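Local structure of elongation factor G (Thermus thermophilus, 2DY1) at residues 55-60 with 436-441; 423-426 with 432-435; 387-392 with 396-401. The protein binds GTP with magnesium and probably acts as a GTPase elongation factor in the translocation step of protein synthesis. One frame throughout, in Å; residues are numbered along the deposited sequence.

Interaction 1 of 3, residues 55-60 with 436-441; sequences AKLHRT and AKERLQ. With GTP (guanosine-5'-triphosphate), chain C.
The imidazole of H58 meets the carboxylate of E438 edge-on, and nearly all the tight packing lies there. NE2 of H58 donates to OE2 of E438 over 2.7 Å with an N-H...O angle of 170°. OE2 lies close to the ring plane and accepts through its syn lone pair; ring and carboxylate are turned only 4° from coplanar. E438 reaches across on an extended chain, its CG anti to the carbonyl carbon (chi1 -67°).

The other side is looser. CD2 of L57 stands 3.7 Å from OE1 of E438, an apolar methyl against a carboxylate oxygen, and L57 is itself exposed. CG of L57 lies over one face of the H58 ring, toward its rim, while L431 and T435 of helix 430-442 also touch H58.

Just past H58, R59 closes helix 53-57 with a Schellman motif, and T60 lies at the GTP gamma-phosphate, OG1 to O1G a doubtfully short 2.4 Å. The chain that contributes T60 to the GTP site is thus also tied, two residues earlier, to domain III. Because the bond joins a titratable ring to a carboxylate, a protonated, positively charged H58 would probably strengthen it.

Interaction 2 of 3, residues 423-426 with 432-435; sequences LLLW and HLAT
L433 and L425 meet methyl to methyl between helix 430-442 and the sheet it packs on, and more of L433 than of L425 is covered by the contact. The CB of L433 does not aim straight at the strand. With CG anti to the carbonyl carbon (chi1 -71°), the chain bends over from CB, and of the two methyls on CG it is CD2 that does the touching. It lies 4.0 Å from CD2 of L425 and 4.2 Å from CG of the same leucine, settling against the branch point as well as one methyl. The same CD2 comes within 4.3 Å of the backbone carbon C of W426, which brings it against the main chain of the strand.

L425 answers from the strand. Its CB points toward the helix, and CG is anti to the backbone N (chi1 -178°). The two leucines slide past each other in opposite directions: CD2 of L433 lies beside the branch of L425, while L425 offers only CD2 and CG, and the contact is purely dispersive. V383 and V385 of the neighbouring strand 383-389 extend the apolar surface beside L433, and L414 of strand 413-416 flanks L425.

W426, next along the strand, turns its CB away from the helix; its indole NE1 is hydrogen-bonded to E415, and the ring makes a cation-pi contact with K413. The two faces of the strand thus differ: L425 serves the buried face that meets the helix, while W426 pairs with polar side chains of strand 413-416. On the helix, OG1 of T435 returns to O of H432 (2.7 Å), a bond within one turn. Helices 392-408 and 430-442 packed on a four-stranded antiparallel sheet make domain III a ferredoxin-like (beta-alpha-beta-beta-alpha-beta) sandwich.

Interaction 3 of 3, residues 387-392 with 396-401; sequences LHPKGR and ARLGEA
P389 and L398 cross at about a right angle, so the proline ring meets the leucine through one corner and not along its length. The touching atoms are CD of the ring and CD2 of the leucine, 4.2 Å apart. Both CB atoms point toward the opposite segment. L398 carries its CG anti to the backbone N (chi1 -174°), which extends the side chain from the helix toward the end of strand 383-389. V445 and V447 also touch L398, while D394 and E395, in the first turn of helix 392-408, touch P389. P389 thus touches the first turn of the helix through D394 and E395 and the next turn through L398.

The second link is between main chains. N of A396 donates to O of R392 over 3.2 Å at an N-H...O angle of 159°, a bond of the i to i+4 kind that belongs to the helix itself. CB of A396 lies 3.9 Å from the same carbonyl oxygen of R392. R392 contributes through its carbonyl, its CB pointing away from 396-401.

G391 occupies the N-cap position, and its N is hydrogen-bonded to OD2 of D394, a side chain of the first turn. The chain thus leaves strand 383-389 at P389, passes through K390 and the N-cap G391, and starts the helix at R392, with L398 packed back over the strand end. This is the link from the first strand to the first helix of the ferredoxin-like domain III. The contact combines one dispersive touch, without directional demand, with one directional backbone bond that closes a turn at the start of the helix.

How the interactions relate
Interaction 2 is the buried contact, with two buried leucines; interaction 3 is partly buried at the edge of domain III, and interaction 1 is a surface contact. Helix 430-442 serves both interactions 1 and 2, facing the GTP-binding domain with E438 and the sheet with L433. Interactions 2 and 3 share that sheet, where strands 423-427 and 383-389 are neighbours: O of L423 lies 2.9 Å from N of L387, probably a hydrogen bond. L440 and A401 bring the helices of interactions 1 and 3 together. The chemistry changes accordingly: a polar bond between domains, methyl packing inside domain III, and apolar packing plus a backbone hydrogen bond where strand passes into helix.

Interaction 1 of 3, residues 55-60 with 436-441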
loop_
_atom_site.group_PDB
_atom_site.type_symbol
_atom_site.label_atom_id
_atom_site.label_comp_id
_atom_site.label_asym_id
_atom_site.label_seq_id
_atom_site.Cartn_x
_atom_site.Cartn_y
_atom_site.Cartn_z
ATOM N N ALA A 55 16.461 3.408 -1.109
ATOM C CA ALA A 55 16.677 2.009 -0.718
ATOM C C ALA A 55 17.990 1.819 0.014
ATOM O O ALA A 55 18.056 1.087 0.997
ATOM C CB ALA A 55 16.653 1.096 -1.963
ATOM N N LYS A 56 19.041 2.473 -0.466
ATOM C CA LYS A 56 20.341 2.337 0.157
ATOM C C LYS A 56 20.413 3.073 1.487
ATOM O O LYS A 56 20.872 2.507 2.474
ATOM C CB LYS A 56 21.421 2.810 -0.819
ATOM C CG LYS A 56 21.465 1.927 -2.096
ATOM C CD LYS A 56 22.221 2.608 -3.238
ATOM C CE LYS A 56 23.701 2.667 -2.990
ATOM N NZ LYS A 56 24.381 3.284 -4.157
ATOM N N LEU A 57 19.916 4.308 1.537
ATOM C CA LEU A 57 19.970 5.073 2.784
ATOM C C LEU A 57 19.242 4.349 3.913
ATOM O O LEU A 57 19.758 4.237 5.041
ATOM C CB LEU A 57 19.347 6.457 2.578
ATOM C CG LEU A 57 19.342 7.319 3.836
ATOM C CD1 LEU A 57 20.790 7.641 4.223
ATOM C CD2 LEU A 57 18.544 8.590 3.575
ATOM N N HIS A 58 18.053 3.835 3.620
ATOM C CA HIS A 58 17.266 3.165 4.640
ATOM C C HIS A 58 17.544 1.676 4.765
ATOM O O HIS A 58 16.928 1.001 5.588
ATOM C CB HIS A 58 15.783 3.417 4.376
ATOM C CG HIS A 58 15.392 4.849 4.543
ATOM N ND1 HIS A 58 15.125 5.401 5.778
ATOM C CD2 HIS A 58 15.295 5.858 3.646
ATOM C CE1 HIS A 58 14.886 6.695 5.633
ATOM N NE2 HIS A 58 14.985 7.000 4.350
ATOM N N ARG A 59 18.465 1.176 3.944
ATOM C CA ARG A 59 18.861 -0.235 3.958
ATOM C C ARG A 59 17.641 -1.160 3.937
ATOM O O ARG A 59 17.540 -2.109 4.716
ATOM C CB ARG A 59 19.747 -0.522 5.187
ATOM C CG ARG A 59 21.112 0.206 5.159
ATOM C CD ARG A 59 21.992 -0.356 4.050
ATOM N NE ARG A 59 23.417 -0.007 4.146
ATOM C CZ ARG A 59 24.086 0.720 3.251
ATOM N NH1 ARG A 59 23.480 1.224 2.182
ATOM N NH2 ARG A 59 25.400 0.878 3.382
ATOM N N THR A 60 16.711 -0.864 3.036
ATOM C CA THR A 60 15.500 -1.668 2.895
ATOM C C THR A 60 15.045 -1.543 1.450
ATOM O O THR A 60 15.309 -0.545 0.789
ATOM C CB THR A 60 14.390 -1.183 3.867
ATOM O OG1 THR A 60 13.292 -2.119 3.846
ATOM C CG2 THR A 60 13.869 0.187 3.460
ATOM N N ALA A 436 9.473 9.599 0.058
ATOM C CA ALA A 436 8.897 10.477 -0.979
ATOM C C ALA A 436 9.625 11.829 -0.944
ATOM O O ALA A 436 9.916 12.416 -1.984
ATOM C CB ALA A 436 7.397 10.687 -0.739
ATOM N N LYS A 437 9.889 12.325 0.257
ATOM C CA LYS A 437 10.605 13.594 0.391
ATOM C C LYS A 437 11.978 13.457 -0.255
ATOM O O LYS A 437 12.451 14.355 -0.960
ATOM C CB LYS A 437 10.753 13.946 1.874
ATOM C CG LYS A 437 11.567 15.204 2.125
ATOM C CD LYS A 437 11.555 15.570 3.607
ATOM C CE LYS A 437 12.388 16.845 3.813
ATOM N NZ LYS A 437 12.613 17.095 5.265
ATOM N N GLU A 438 12.633 12.334 0.018
ATOM C CA GLU A 438 13.946 12.056 -0.547
ATOM C C GLU A 438 13.883 11.937 -2.056
ATOM O O GLU A 438 14.788 12.390 -2.746
ATOM C CB GLU A 438 14.513 10.756 0.051
ATOM C CG GLU A 438 14.828 10.910 1.534
ATOM C CD GLU A 438 15.021 9.581 2.254
ATOM O OE1 GLU A 438 15.392 8.579 1.608
ATOM O OE2 GLU A 438 14.823 9.550 3.490
ATOM N N ARG A 439 12.820 11.311 -2.571
ATOM C CA ARG A 439 12.726 11.153 -4.005
ATOM C C ARG A 439 12.565 12.507 -4.701
ATOM O O ARG A 439 13.159 12.712 -5.762
ATOM C CB ARG A 439 11.579 10.183 -4.364
ATOM C CG ARG A 439 11.633 9.738 -5.817
ATOM C CD ARG A 439 12.939 9.036 -6.123
ATOM N NE ARG A 439 12.852 8.212 -7.336
ATOM C CZ ARG A 439 13.906 7.639 -7.900
ATOM N NH1 ARG A 439 15.125 7.808 -7.371
ATOM N NH2 ARG A 439 13.757 6.867 -8.976
ATOM N N LEU A 440 11.779 13.410 -4.112
ATOM C CA LEU A 440 11.599 14.749 -4.671
ATOM C C LEU A 440 12.987 15.420 -4.698
ATOM O O LEU A 440 13.332 16.121 -5.656
ATOM C CB LEU A 440 10.603 15.539 -3.812
ATOM C CG LEU A 440 9.165 15.019 -3.971
ATOM C CD1 LEU A 440 8.221 15.629 -2.946
ATOM C CD2 LEU A 440 8.687 15.366 -5.396
ATOM N N GLN A 441 13.787 15.184 -3.659
ATOM C CA GLN A 441 15.155 15.739 -3.612
ATOM C C GLN A 441 15.997 15.169 -4.778
ATOM O O GLN A 441 16.817 15.870 -5.365
ATOM C CB GLN A 441 15.783 15.396 -2.249
ATOM C CG GLN A 441 17.288 15.610 -2.116
ATOM C CD GLN A 441 17.810 15.091 -0.769
ATOM O OE1 GLN A 441 17.533 13.936 -0.364
ATOM N NE2 GLN A 441 18.547 15.934 -0.067
HETATM P PG GTP C . 13.701 -5.737 3.243
HETATM O O1G GTP C . 14.031 -4.426 4.111
HETATM O O2G GTP C . 13.986 -5.428 1.694
HETATM O O3G GTP C . 12.332 -6.253 3.470
HETATM O O3B GTP C . 14.828 -6.770 3.750
HETATM P PB GTP C . 15.241 -8.123 2.993
HETATM O O1B GTP C . 14.212 -9.153 3.268
HETATM O O2B GTP C . 15.555 -7.826 1.575
HETATM O O3A GTP C . 16.536 -8.574 3.825
HETATM P PA GTP C . 18.043 -8.216 3.407
HETATM O O1A GTP C . 18.460 -9.107 2.302
HETATM O O2A GTP C . 18.153 -6.751 3.219
HETATM O "O5'" GTP C . 18.878 -8.649 4.711
HETATM C "C5'" GTP C . 18.792 -7.832 5.880
HETATM C "C4'" GTP C . 19.918 -8.192 6.848
HETATM O "O4'" GTP C . 19.842 -9.612 7.053
HETATM C "C3'" GTP C . 21.275 -7.918 6.195
HETATM O "O3'" GTP C . 22.222 -7.577 7.211
HETATM C "C2'" GTP C . 21.627 -9.270 5.575
HETATM O "O2'" GTP C . 23.050 -9.405 5.511
HETATM C "C1'" GTP C . 21.106 -10.184 6.683
HETATM N N9 GTP C . 20.894 -11.578 6.232
HETATM C C8 GTP C . 20.163 -11.961 5.186
HETATM N N7 GTP C . 20.082 -13.289 5.160
HETATM C C5 GTP C . 20.772 -13.761 6.194
HETATM C C6 GTP C . 21.038 -15.042 6.667
HETATM O O6 GTP C . 20.562 -16.042 6.131
HETATM N N1 GTP C . 21.839 -15.181 7.807
HETATM C C2 GTP C . 22.349 -14.044 8.446
HETATM N N2 GTP C . 23.109 -14.171 9.531
HETATM N N3 GTP C . 22.067 -12.825 7.964
HETATM C C4 GTP C . 21.301 -12.669 6.874
#

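Interaction 2 of 3, residues 423-426 with 432-435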
loop_
_atom_site.group_PDB
_atom_site.type_symbol
_atom_site.label_atom_id
_atom_site.label_comp_id
_atom_site.label_asym_id
_atom_site.label_seq_id
_atom_site.Cartn_x
_atom_site.Cartn_y
_atom_site.Cartn_z
ATOM N N LEU A 423 -1.807 21.955 0.484
ATOM C CA LEU A 423 -1.535 20.909 -0.495
ATOM C C LEU A 423 -1.103 19.721 0.369
ATOM O O LEU A 423 -0.057 19.760 1.021
ATOM C CB LEU A 423 -0.400 21.322 -1.432
ATOM C CG LEU A 423 0.035 20.244 -2.425
ATOM C CD1 LEU A 423 -1.141 19.885 -3.338
ATOM C CD2 LEU A 423 1.211 20.724 -3.227
ATOM N N LEU A 424 -1.899 18.659 0.372
ATOM C CA LEU A 424 -1.583 17.517 1.215
ATOM C C LEU A 424 -1.052 16.347 0.436
ATOM O O LEU A 424 -1.481 16.091 -0.686
ATOM C CB LEU A 424 -2.821 17.049 1.975
ATOM C CG LEU A 424 -3.551 18.057 2.868
ATOM C CD1 LEU A 424 -4.703 17.346 3.547
ATOM C CD2 LEU A 424 -2.578 18.652 3.908
ATOM N N LEU A 425 -0.094 15.656 1.043
ATOM C CA LEU A 425 0.466 14.434 0.475
ATOM C C LEU A 425 0.082 13.343 1.476
ATOM O O LEU A 425 0.331 13.464 2.674
ATOM C CB LEU A 425 1.983 14.503 0.358
ATOM C CG LEU A 425 2.610 13.244 -0.290
ATOM C CD1 LEU A 425 2.163 13.103 -1.741
ATOM C CD2 LEU A 425 4.124 13.360 -0.226
ATOM N N TRP A 426 -0.576 12.299 0.992
ATOM C CA TRP A 426 -0.986 11.189 1.843
ATOM C C TRP A 426 -0.145 9.973 1.528
ATOM O O TRP A 426 0.004 9.611 0.358
ATOM C CB TRP A 426 -2.425 10.814 1.578
ATOM C CG TRP A 426 -3.418 11.825 1.971
ATOM C CD1 TRP A 426 -3.837 12.904 1.244
ATOM C CD2 TRP A 426 -4.207 11.795 3.155
ATOM N NE1 TRP A 426 -4.857 13.542 1.907
ATOM C CE2 TRP A 426 -5.105 12.882 3.083
ATOM C CE3 TRP A 426 -4.245 10.952 4.273
ATOM C CZ2 TRP A 426 -6.039 13.149 4.090
ATOM C CZ3 TRP A 426 -5.173 11.212 5.273
ATOM C CH2 TRP A 426 -6.061 12.305 5.174
ATOM N N HIS A 432 7.403 5.697 4.543
ATOM C CA HIS A 432 6.950 5.929 3.165
ATOM C C HIS A 432 7.109 7.416 2.803
ATOM O O HIS A 432 7.695 7.756 1.767
ATOM C CB HIS A 432 5.484 5.501 3.029
ATOM C CG HIS A 432 4.948 5.615 1.632
ATOM N ND1 HIS A 432 3.608 5.798 1.373
ATOM C CD2 HIS A 432 5.562 5.551 0.426
ATOM C CE1 HIS A 432 3.419 5.845 0.062
ATOM N NE2 HIS A 432 4.588 5.699 -0.533
ATOM N N LEU A 433 6.594 8.299 3.657
ATOM C CA LEU A 433 6.664 9.743 3.386
ATOM C C LEU A 433 8.102 10.250 3.363
ATOM O O LEU A 433 8.452 11.129 2.572
ATOM C CB LEU A 433 5.826 10.492 4.429
ATOM C CG LEU A 433 4.321 10.287 4.250
ATOM C CD1 LEU A 433 3.596 10.847 5.470
ATOM C CD2 LEU A 433 3.827 10.957 2.956
ATOM N N ALA A 434 8.961 9.683 4.207
ATOM C CA ALA A 434 10.356 10.094 4.193
ATOM C C ALA A 434 10.974 9.750 2.834
ATOM O O ALA A 434 11.714 10.549 2.262
ATOM C CB ALA A 434 11.142 9.384 5.335
ATOM N N THR A 435 10.661 8.567 2.304
ATOM C CA THR A 435 11.229 8.199 1.010
ATOM C C THR A 435 10.681 9.068 -0.111
ATOM O O THR A 435 11.363 9.266 -1.111
ATOM C CB THR A 435 11.019 6.687 0.655
ATOM O OG1 THR A 435 9.624 6.371 0.522
ATOM C CG2 THR A 435 11.674 5.813 1.730
#

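Interaction 3 of 3, residues 387-392 with 396-401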
loop_
_atom_site.group_PDB
_atom_site.type_symbol
_atom_site.label_atom_id
_atom_site.label_comp_id
_atom_site.label_asym_id
_atom_site.label_seq_id
_atom_site.Cartn_x
_atom_site.Cartn_y
_atom_site.Cartn_z
ATOM N N LEU A 387 2.481 19.830 2.363
ATOM C CA LEU A 387 3.728 20.026 1.618
ATOM C C LEU A 387 4.053 21.479 1.367
ATOM O O LEU A 387 3.171 22.256 1.001
ATOM C CB LEU A 387 3.645 19.374 0.235
ATOM C CG LEU A 387 3.634 17.886 -0.062
ATOM C CD1 LEU A 387 4.121 17.693 -1.507
ATOM C CD2 LEU A 387 4.543 17.168 0.876
ATOM N N HIS A 388 5.325 21.841 1.517
ATOM C CA HIS A 388 5.762 23.212 1.281
ATOM C C HIS A 388 7.093 23.247 0.521
ATOM O O HIS A 388 8.046 22.591 0.923
ATOM C CB HIS A 388 5.994 23.925 2.615
ATOM C CG HIS A 388 4.903 23.720 3.615
ATOM N ND1 HIS A 388 3.822 24.569 3.719
ATOM C CD2 HIS A 388 4.721 22.759 4.553
ATOM C CE1 HIS A 388 3.021 24.142 4.680
ATOM N NE2 HIS A 388 3.544 23.046 5.202
ATOM N N PRO A 389 7.166 23.970 -0.603
ATOM C CA PRO A 389 8.467 23.999 -1.275
ATOM C C PRO A 389 9.375 24.838 -0.374
ATOM O O PRO A 389 8.913 25.800 0.259
ATOM C CB PRO A 389 8.171 24.705 -2.595
ATOM C CG PRO A 389 6.977 25.593 -2.247
ATOM C CD PRO A 389 6.140 24.680 -1.390
ATOM N N LYS A 390 10.653 24.484 -0.311
ATOM C CA LYS A 390 11.585 25.207 0.559
ATOM C C LYS A 390 11.781 26.662 0.140
ATOM O O LYS A 390 11.732 27.581 0.984
ATOM C CB LYS A 390 12.924 24.459 0.600
ATOM C CG LYS A 390 14.002 25.138 1.459
ATOM C CD LYS A 390 15.212 24.220 1.623
ATOM C CE LYS A 390 16.447 24.974 2.153
ATOM N NZ LYS A 390 17.586 24.039 2.404
ATOM N N GLY A 391 12.001 26.867 -1.152
ATOM C CA GLY A 391 12.190 28.214 -1.655
ATOM C C GLY A 391 11.694 28.373 -3.080
ATOM O O GLY A 391 11.058 27.492 -3.656
ATOM N N ARG A 392 12.012 29.527 -3.642
ATOM C CA ARG A 392 11.642 29.916 -4.995
ATOM C C ARG A 392 11.912 28.874 -6.082
ATOM O O ARG A 392 11.007 28.537 -6.852
ATOM C CB ARG A 392 12.372 31.228 -5.288
ATOM C CG ARG A 392 12.365 31.751 -6.699
ATOM C CD ARG A 392 13.424 32.845 -6.766
ATOM N NE ARG A 392 13.601 33.424 -8.092
ATOM C CZ ARG A 392 14.730 33.997 -8.497
ATOM N NH1 ARG A 392 15.768 34.056 -7.677
ATOM N NH2 ARG A 392 14.821 34.517 -9.713
ATOM N N ALA A 396 8.929 26.522 -8.301
ATOM C CA ALA A 396 8.848 26.484 -9.760
ATOM C C ALA A 396 8.987 25.078 -10.335
ATOM O O ALA A 396 8.466 24.777 -11.411
ATOM C CB ALA A 396 9.915 27.379 -10.362
ATOM N N ARG A 397 9.701 24.223 -9.616
ATOM C CA ARG A 397 9.955 22.857 -10.060
ATOM C C ARG A 397 9.031 21.824 -9.422
ATOM O O ARG A 397 8.995 20.672 -9.865
ATOM C CB ARG A 397 11.397 22.452 -9.713
ATOM C CG ARG A 397 12.547 23.205 -10.413
ATOM C CD ARG A 397 13.891 22.712 -9.848
ATOM N NE ARG A 397 15.054 23.353 -10.452
ATOM C CZ ARG A 397 16.317 23.075 -10.132
ATOM N NH1 ARG A 397 16.595 22.161 -9.213
ATOM N NH2 ARG A 397 17.314 23.727 -10.720
ATOM N N LEU A 398 8.284 22.226 -8.404
ATOM C CA LEU A 398 7.461 21.275 -7.661
ATOM C C LEU A 398 6.426 20.496 -8.447
ATOM O O LEU A 398 6.340 19.271 -8.312
ATOM C CB LEU A 398 6.788 21.970 -6.484
ATOM C CG LEU A 398 5.997 21.071 -5.533
ATOM C CD1 LEU A 398 6.897 19.971 -4.952
ATOM C CD2 LEU A 398 5.402 21.953 -4.432
ATOM N N GLY A 399 5.648 21.195 -9.265
ATOM C CA GLY A 399 4.618 20.500 -10.024
ATOM C C GLY A 399 5.136 19.323 -10.828
ATOM O O GLY A 399 4.566 18.231 -10.767
ATOM N N GLU A 400 6.208 19.530 -11.593
ATOM C CA GLU A 400 6.737 18.461 -12.416
ATOM C C GLU A 400 7.366 17.347 -11.587
ATOM O O GLU A 400 7.265 16.166 -11.931
ATOM C CB GLU A 400 7.749 19.028 -13.423
ATOM C CG GLU A 400 8.543 17.988 -14.192
ATOM C CD GLU A 400 7.689 17.050 -15.034
ATOM O OE1 GLU A 400 8.231 16.017 -15.486
ATOM O OE2 GLU A 400 6.493 17.334 -15.250
ATOM N N ALA A 401 8.014 17.709 -10.488
ATOM C CA ALA A 401 8.634 16.679 -9.650
ATOM C C ALA A 401 7.546 15.808 -9.010
ATOM O O ALA A 401 7.720 14.579 -8.876
ATOM C CB ALA A 401 9.525 17.333 -8.563
#